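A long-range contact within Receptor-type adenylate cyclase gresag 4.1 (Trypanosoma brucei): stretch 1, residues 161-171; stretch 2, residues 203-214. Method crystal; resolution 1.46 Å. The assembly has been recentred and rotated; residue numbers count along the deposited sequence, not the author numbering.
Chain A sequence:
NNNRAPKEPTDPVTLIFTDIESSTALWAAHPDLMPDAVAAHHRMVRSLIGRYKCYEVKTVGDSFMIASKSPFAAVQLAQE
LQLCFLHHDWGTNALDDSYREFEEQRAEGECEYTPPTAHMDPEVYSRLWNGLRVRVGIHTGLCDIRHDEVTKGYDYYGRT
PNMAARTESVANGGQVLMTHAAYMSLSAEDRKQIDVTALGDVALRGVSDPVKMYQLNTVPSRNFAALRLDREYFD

Stretch 1, residues 161-171: PNMAARTESVA
Stretch 2 203-214: ALRGVSDPVKMY

Residues 161 to 168 are helical, continuing a helix that begins earlier in the chain, with phi and psi near -65° and -40° and i to i+4 backbone hydrogen bonds from A165 N to P161 O (2.9 Å) through S169 N to A165 O (3.0 Å). Against one side of it lies stretch 2, where a type II turn from L204 to V207, closed by V207 N to L204 O at 3.1 Å, leads on to an extended segment that is a strand by M213. Phi/psi are -110/136° at L204, -60/134° at R205, -95/126° at V207 and -111/129° at V211. The CA atoms of M163 and V207 stand 7.2 Å apart and those of R166 and L204 6.6 Å, so the turn runs backward along the helix. The contact buries 458 Å² and, among the modelled atoms, has no hydrogen bond across it; packing dominates.

N162 points toward the turn with chi1 t and chi2 65°, and N162 ND2 lies 3.7 Å from CG2 of V207 (chi1 t), while OD1 is satisfied elsewhere in the structure. The CA-to-CB bond of M163 points sideways, yet its flexible, unbranched chain (chi1 -154°, chi2 t, chi3 141°) reaches across: M163 CG meets L204 CD1 at 4.0 Å, and M163 CE meets V211 CG1 at 3.5 Å. V211, chi1 t, points its CB toward the helix to receive this methyl.

A164 faces away. One turn after N162, R166 again points toward stretch 2, with chi1 m, chi2 m, chi3 t and chi4 -155°. Its aliphatic part packs on L204, R166 CB to L204 CD1 3.9 Å, and its guanidinium extends over the turn. R205 O lies over one face of that group; R166 NE is only 2.9 Å from R205 O, but the angle is too poor for a hydrogen bond. The R205 side chain is modelled only to CG. G206, at phi 90° and psi -28°, suits a glycine: a CB would be jammed against the preceding carbonyl oxygen and would also sit 3.6 Å from R166 NH2.

T167, chi1 m, turns T167 OG1 back to M163 O (2.8 Å), satisfying the hydroxyl within the helix. This lets a polar residue be buried among apolar neighbours, with T167 OG1 3.5 Å from M213 CE and 4.0 Å from L204 CD1. M213, chi m, m, t, points toward the helix. E168 faces away; S169, chi1 p, bonds through S169 OG to R166 O at 2.7 Å.

V170 (phi -94°, psi -4°, chi1 m) points toward stretch 2 and places V170 CG1 4.1 Å from L204 CD2. L204, chi1 m and chi2 t, thus touches M163, R166, T167 and V170, its forked end filling space along the helix.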

ATOM      1  N   PRO A 161       6.518  -8.393  15.140  1.00  9.92           N
ATOM      2  CA  PRO A 161       7.828  -8.755  14.583  1.00 11.31           C
ATOM      3  C   PRO A 161       7.683  -9.773  13.450  1.00 12.44           C
ATOM      4  O   PRO A 161       8.466  -9.750  12.483  1.00 11.02           O
ATOM      5  CB  PRO A 161       8.615  -9.329  15.781  1.00 14.09           C
ATOM      6  CG  PRO A 161       7.612  -9.455  16.892  1.00 18.77           C
ATOM      7  CD  PRO A 161       6.430  -8.615  16.603  1.00 14.72           C
ATOM      8  N   ASN A 162       6.669 -10.631  13.498  1.00 12.72           N
ATOM      9  CA  ASN A 162       6.465 -11.604  12.431  1.00 14.59           C
ATOM     10  C   ASN A 162       6.230 -10.858  11.140  1.00 12.05           C
ATOM     11  O   ASN A 162       6.868 -11.180  10.106  1.00 11.93           O
ATOM     12  CB  ASN A 162       5.244 -12.501  12.699  1.00 15.40           C
ATOM     13  CG  ASN A 162       5.048 -13.582  11.618  1.00 18.31           C
ATOM     14  OD1 ASN A 162       5.894 -14.449  11.495  1.00 23.66           O
ATOM     15  ND2 ASN A 162       3.973 -13.503  10.846  1.00 20.67           N
ATOM     16  N   MET A 163       5.366  -9.828  11.158  1.00 11.63           N
ATOM     17  CA  MET A 163       5.102  -9.116   9.893  1.00 11.71           C
ATOM     18  C   MET A 163       6.320  -8.344   9.426  1.00 10.55           C
ATOM     19  O   MET A 163       6.538  -8.276   8.216  1.00  9.96           O
ATOM     20  CB  MET A 163       3.779  -8.163   9.819  1.00 17.74           C
ATOM     21  CG  MET A 163       3.004  -7.839   8.144  1.00  9.59           C
ATOM     22  SD  MET A 163       1.784  -6.717   8.944  1.00 36.89           S
ATOM     23  CE  MET A 163       1.348  -5.138   7.940  1.00 33.69           C
ATOM     24  N   ALA A 164       7.034  -7.703  10.341  1.00 10.83           N
ATOM     25  CA  ALA A 164       8.236  -6.966   9.928  1.00  9.74           C
ATOM     26  C   ALA A 164       9.240  -7.892   9.267  1.00  8.37           C
ATOM     27  O   ALA A 164       9.867  -7.523   8.216  1.00  8.59           O
ATOM     28  CB  ALA A 164       8.929  -6.296  11.172  1.00 10.86           C
ATOM     29  N   ALA A 165       9.418  -9.073   9.858  1.00  8.61           N
ATOM     30  CA  ALA A 165      10.413  -9.945   9.279  1.00  7.35           C
ATOM     31  C   ALA A 165       9.943 -10.541   7.954  1.00  8.74           C
ATOM     32  O   ALA A 165      10.760 -10.690   7.038  1.00  9.74           O
ATOM     33  CB  ALA A 165      10.815 -11.058  10.278  1.00  9.93           C
ATOM     34  N   ARG A 166       8.666 -10.880   7.804  1.00 10.20           N
ATOM     35  CA  ARG A 166       8.177 -11.443   6.542  1.00 11.55           C
ATOM     36  C   ARG A 166       8.238 -10.340   5.469  1.00  9.81           C
ATOM     37  O   ARG A 166       8.526 -10.640   4.298  1.00 10.59           O
ATOM     38  CB  ARG A 166       6.710 -11.904   6.745  1.00 13.19           C
ATOM     39  CG  ARG A 166       6.590 -13.173   7.614  1.00 20.44           C
ATOM     40  CD  ARG A 166       6.788 -14.300   6.705  1.00 24.20           C
ATOM     41  NE  ARG A 166       6.439 -15.534   7.385  1.00 38.05           N
ATOM     42  CZ  ARG A 166       6.935 -16.710   7.052  1.00 27.31           C
ATOM     43  NH1 ARG A 166       7.813 -16.817   6.046  1.00 28.80           N
ATOM     44  NH2 ARG A 166       6.607 -17.768   7.788  1.00 41.25           N
ATOM     45  N   THR A 167       7.982  -9.076   5.851  1.00 10.61           N
ATOM     46  CA  THR A 167       8.064  -7.967   4.905  1.00  8.69           C
ATOM     47  C   THR A 167       9.482  -7.827   4.386  1.00  8.15           C
ATOM     48  O   THR A 167       9.728  -7.693   3.197  1.00 10.52           O
ATOM     49  CB  THR A 167       7.663  -6.655   5.591  1.00 10.54           C
ATOM     50  OG1 THR A 167       6.227  -6.732   5.869  1.00 11.19           O
ATOM     51  CG2 THR A 167       7.880  -5.429   4.707  1.00 10.94           C
ATOM     52  N   GLU A 168      10.466  -7.829   5.286  1.00  9.29           N
ATOM     53  CA  GLU A 168      11.871  -7.776   4.830  1.00  8.33           C
ATOM     54  C   GLU A 168      12.227  -8.923   3.920  1.00  9.36           C
ATOM     55  O   GLU A 168      12.973  -8.730   2.944  1.00  9.41           O
ATOM     56  CB  GLU A 168      12.780  -7.826   6.079  1.00  9.23           C
ATOM     57  CG  GLU A 168      14.281  -7.745   5.651  1.00  8.72           C
ATOM     58  CD  GLU A 168      15.057  -9.005   5.845  1.00 12.78           C
ATOM     59  OE1 GLU A 168      14.624 -10.106   5.456  1.00 16.66           O
ATOM     60  OE2 GLU A 168      16.133  -8.943   6.333  1.00 19.32           O
ATOM     61  N   SER A 169      11.667 -10.122   4.208  1.00  9.51           N
ATOM     62  CA  SER A 169      12.090 -11.282   3.426  1.00  8.87           C
ATOM     63  C   SER A 169      11.763 -11.229   1.956  1.00 10.33           C
ATOM     64  O   SER A 169      12.419 -11.926   1.153  1.00 14.13           O
ATOM     65  CB  SER A 169      11.574 -12.553   4.113  1.00 11.28           C
ATOM     66  OG  SER A 169      10.200 -12.735   3.831  1.00 15.60           O
ATOM     67  N   VAL A 170      10.750 -10.445   1.563  1.00 10.29           N
ATOM     68  CA  VAL A 170      10.426 -10.360   0.160  1.00 10.10           C
ATOM     69  C   VAL A 170      11.113  -9.191  -0.536  1.00 10.49           C
ATOM     70  O   VAL A 170      10.950  -9.034  -1.761  1.00 10.35           O
ATOM     71  CB  VAL A 170       8.908 -10.236  -0.086  1.00 13.03           C
ATOM     72  CG1 VAL A 170       8.250 -11.523   0.529  1.00 14.71           C
ATOM     73  CG2 VAL A 170       8.248  -8.939   0.398  1.00 11.42           C
ATOM     74  N   ALA A 171      11.840  -8.363   0.208  1.00  8.51           N
ATOM     75  CA  ALA A 171      12.561  -7.284  -0.446  1.00  7.81           C
ATOM     76  C   ALA A 171      13.807  -7.720  -1.177  1.00  8.97           C
ATOM     77  O   ALA A 171      14.457  -8.689  -0.789  1.00  9.55           O
ATOM     78  CB  ALA A 171      12.983  -6.227   0.629  1.00  6.78           C
ATOM     79  N   ALA A 203       0.655 -11.153  -0.614  1.00 20.60           N
ATOM     80  CA  ALA A 203       0.314 -12.227   0.294  1.00 20.39           C
ATOM     81  C   ALA A 203       1.621 -12.756   0.871  1.00 24.14           C
ATOM     82  O   ALA A 203       2.499 -13.122   0.126  1.00 31.43           O
ATOM     83  CB  ALA A 203      -0.403 -13.368  -0.467  1.00 22.68           C
ATOM     84  N   LEU A 204       1.704 -12.768   2.191  1.00 19.56           N
ATOM     85  CA  LEU A 204       2.873 -13.225   2.952  1.00 26.19           C
ATOM     86  C   LEU A 204       2.523 -14.537   3.659  1.00 29.10           C
ATOM     87  O   LEU A 204       1.503 -14.651   4.350  1.00 26.58           O
ATOM     88  CB  LEU A 204       3.277 -12.213   4.050  1.00 26.11           C
ATOM     89  CG  LEU A 204       3.705 -10.781   3.654  1.00 19.54           C
ATOM     90  CD1 LEU A 204       3.920  -9.872   4.858  1.00 21.93           C
ATOM     91  CD2 LEU A 204       4.921 -10.806   2.829  1.00 24.07           C
ATOM     92  N   ARG A 205       3.449 -15.495   3.592  1.00 41.57           N
ATOM     93  CA  ARG A 205       3.241 -16.772   4.258  1.00 38.15           C
ATOM     94  C   ARG A 205       3.074 -16.573   5.756  1.00 30.20           C
ATOM     95  O   ARG A 205       3.783 -15.793   6.371  1.00 35.28           O
ATOM     96  CB  ARG A 205       4.411 -17.723   3.952  1.00 43.20           C
ATOM     97  CG  ARG A 205       4.390 -18.269   2.500  1.00 44.22           C
ATOM     98  N   GLY A 206       2.075 -17.233   6.331  1.00 41.02           N
ATOM     99  CA  GLY A 206       1.867 -17.115   7.762  1.00 37.95           C
ATOM    100  C   GLY A 206       0.946 -16.001   8.172  1.00 47.84           C
ATOM    101  O   GLY A 206       0.252 -16.117   9.181  1.00 48.64           O
ATOM    102  N   VAL A 207       0.897 -14.944   7.360  1.00 39.05           N
ATOM    103  CA  VAL A 207       0.066 -13.774   7.656  1.00 26.16           C
ATOM    104  C   VAL A 207      -1.262 -13.945   6.913  1.00 28.11           C
ATOM    105  O   VAL A 207      -1.272 -14.111   5.687  1.00 30.55           O
ATOM    106  CB  VAL A 207       0.777 -12.499   7.135  1.00 24.93           C
ATOM    107  CG1 VAL A 207      -0.089 -11.246   7.465  1.00 22.17           C
ATOM    108  CG2 VAL A 207       2.178 -12.356   7.798  1.00 34.23           C
ATOM    109  N   SER A 208      -2.361 -13.857   7.664  1.00 32.32           N
ATOM    110  CA  SER A 208      -3.704 -14.049   7.135  1.00 36.46           C
ATOM    111  C   SER A 208      -4.126 -13.214   5.898  1.00 29.92           C
ATOM    112  O   SER A 208      -4.462 -13.726   4.808  1.00 29.15           O
ATOM    113  CB  SER A 208      -4.707 -13.816   8.278  1.00 37.85           C
ATOM    114  OG  SER A 208      -6.045 -13.893   7.803  1.00 53.80           O
ATOM    115  N   ASP A 209      -3.996 -11.909   6.055  1.00 22.81           N
ATOM    116  CA  ASP A 209      -4.422 -10.982   5.013  1.00 21.29           C
ATOM    117  C   ASP A 209      -3.245 -10.365   4.231  1.00 16.05           C
ATOM    118  O   ASP A 209      -2.164 -10.161   4.800  1.00 21.16           O
ATOM    119  CB  ASP A 209      -5.225  -9.896   5.696  1.00 24.14           C
ATOM    120  CG  ASP A 209      -6.514 -10.463   6.425  1.00 23.47           C
ATOM    121  OD1 ASP A 209      -7.234 -11.221   5.787  1.00 32.78           O
ATOM    122  OD2 ASP A 209      -6.767 -10.108   7.585  1.00 42.84           O
ATOM    123  N   PRO A 210      -3.410 -10.114   2.946  1.00 13.48           N
ATOM    124  CA  PRO A 210      -2.314  -9.518   2.150  1.00 10.58           C
ATOM    125  C   PRO A 210      -1.961  -8.163   2.733  1.00 16.23           C
ATOM    126  O   PRO A 210      -2.827  -7.443   3.263  1.00 17.23           O
ATOM    127  CB  PRO A 210      -2.902  -9.325   0.764  1.00 17.23           C
ATOM    128  CG  PRO A 210      -4.116 -10.317   0.768  1.00 18.95           C
ATOM    129  CD  PRO A 210      -4.613 -10.391   2.132  1.00 14.91           C
ATOM    130  N   VAL A 211      -0.674  -7.845   2.584  1.00 14.00           N
ATOM    131  CA  VAL A 211      -0.122  -6.638   3.180  1.00 10.43           C
ATOM    132  C   VAL A 211       0.233  -5.633   2.090  1.00 12.09           C
ATOM    133  O   VAL A 211       0.959  -5.953   1.169  1.00 14.82           O
ATOM    134  CB  VAL A 211       1.162  -7.003   3.982  1.00 17.15           C
ATOM    135  CG1 VAL A 211       1.822  -5.730   4.567  1.00 18.16           C
ATOM    136  CG2 VAL A 211       0.746  -7.919   5.154  1.00 18.41           C
ATOM    137  N   LYS A 212      -0.246  -4.391   2.262  1.00 16.24           N
ATOM    138  CA  LYS A 212       0.025  -3.326   1.287  1.00 17.52           C
ATOM    139  C   LYS A 212       1.462  -2.826   1.616  1.00 15.03           C
ATOM    140  O   LYS A 212       1.681  -2.432   2.785  1.00 17.61           O
ATOM    141  CB  LYS A 212      -0.992  -2.199   1.474  1.00 30.27           C
ATOM    142  CG  LYS A 212      -2.366  -2.467   0.841  1.00 38.26           C
ATOM    143  CD  LYS A 212      -3.385  -3.058   1.833  1.00 41.23           C
ATOM    144  CE  LYS A 212      -4.617  -3.619   1.096  1.00 24.27           C
ATOM    145  NZ  LYS A 212      -5.605  -4.117   2.118  1.00 36.26           N
ATOM    146  N   MET A 213       2.345  -2.910   0.628  1.00 16.99           N
ATOM    147  CA  MET A 213       3.756  -2.573   0.746  1.00 18.23           C
ATOM    148  C   MET A 213       4.098  -1.283   0.075  1.00 14.36           C
ATOM    149  O   MET A 213       3.528  -0.943  -0.981  1.00 14.20           O
ATOM    150  CB  MET A 213       4.632  -3.627   0.075  1.00 20.97           C
ATOM    151  CG  MET A 213       4.586  -4.930   0.641  1.00 30.73           C
ATOM    152  SD  MET A 213       5.202  -4.800   2.312  1.00 21.18           S
ATOM    153  CE  MET A 213       4.872  -6.553   2.664  1.00 21.04           C
ATOM    154  N   TYR A 214       5.029  -0.535   0.677  1.00  9.98           N
ATOM    155  CA  TYR A 214       5.521   0.673   0.116  1.00 11.16           C
ATOM    156  C   TYR A 214       7.033   0.567   0.017  1.00 10.84           C
ATOM    157  O   TYR A 214       7.690   0.206   0.993  1.00 14.21           O
ATOM    158  CB  TYR A 214       5.124   1.862   1.009  1.00 10.73           C
ATOM    159  CG  TYR A 214       3.664   2.179   0.901  1.00 11.65           C
ATOM    160  CD1 TYR A 214       2.726   1.387   1.563  1.00 13.16           C
ATOM    161  CD2 TYR A 214       3.228   3.120  -0.016  1.00 12.31           C
ATOM    162  CE1 TYR A 214       1.367   1.519   1.273  1.00 14.07           C
ATOM    163  CE2 TYR A 214       1.856   3.271  -0.279  1.00 12.06           C
ATOM    164  CZ  TYR A 214       0.993   2.439   0.373  1.00 12.45           C
ATOM    165  OH  TYR A 214      -0.371   2.613   0.087  1.00 16.93           O
TER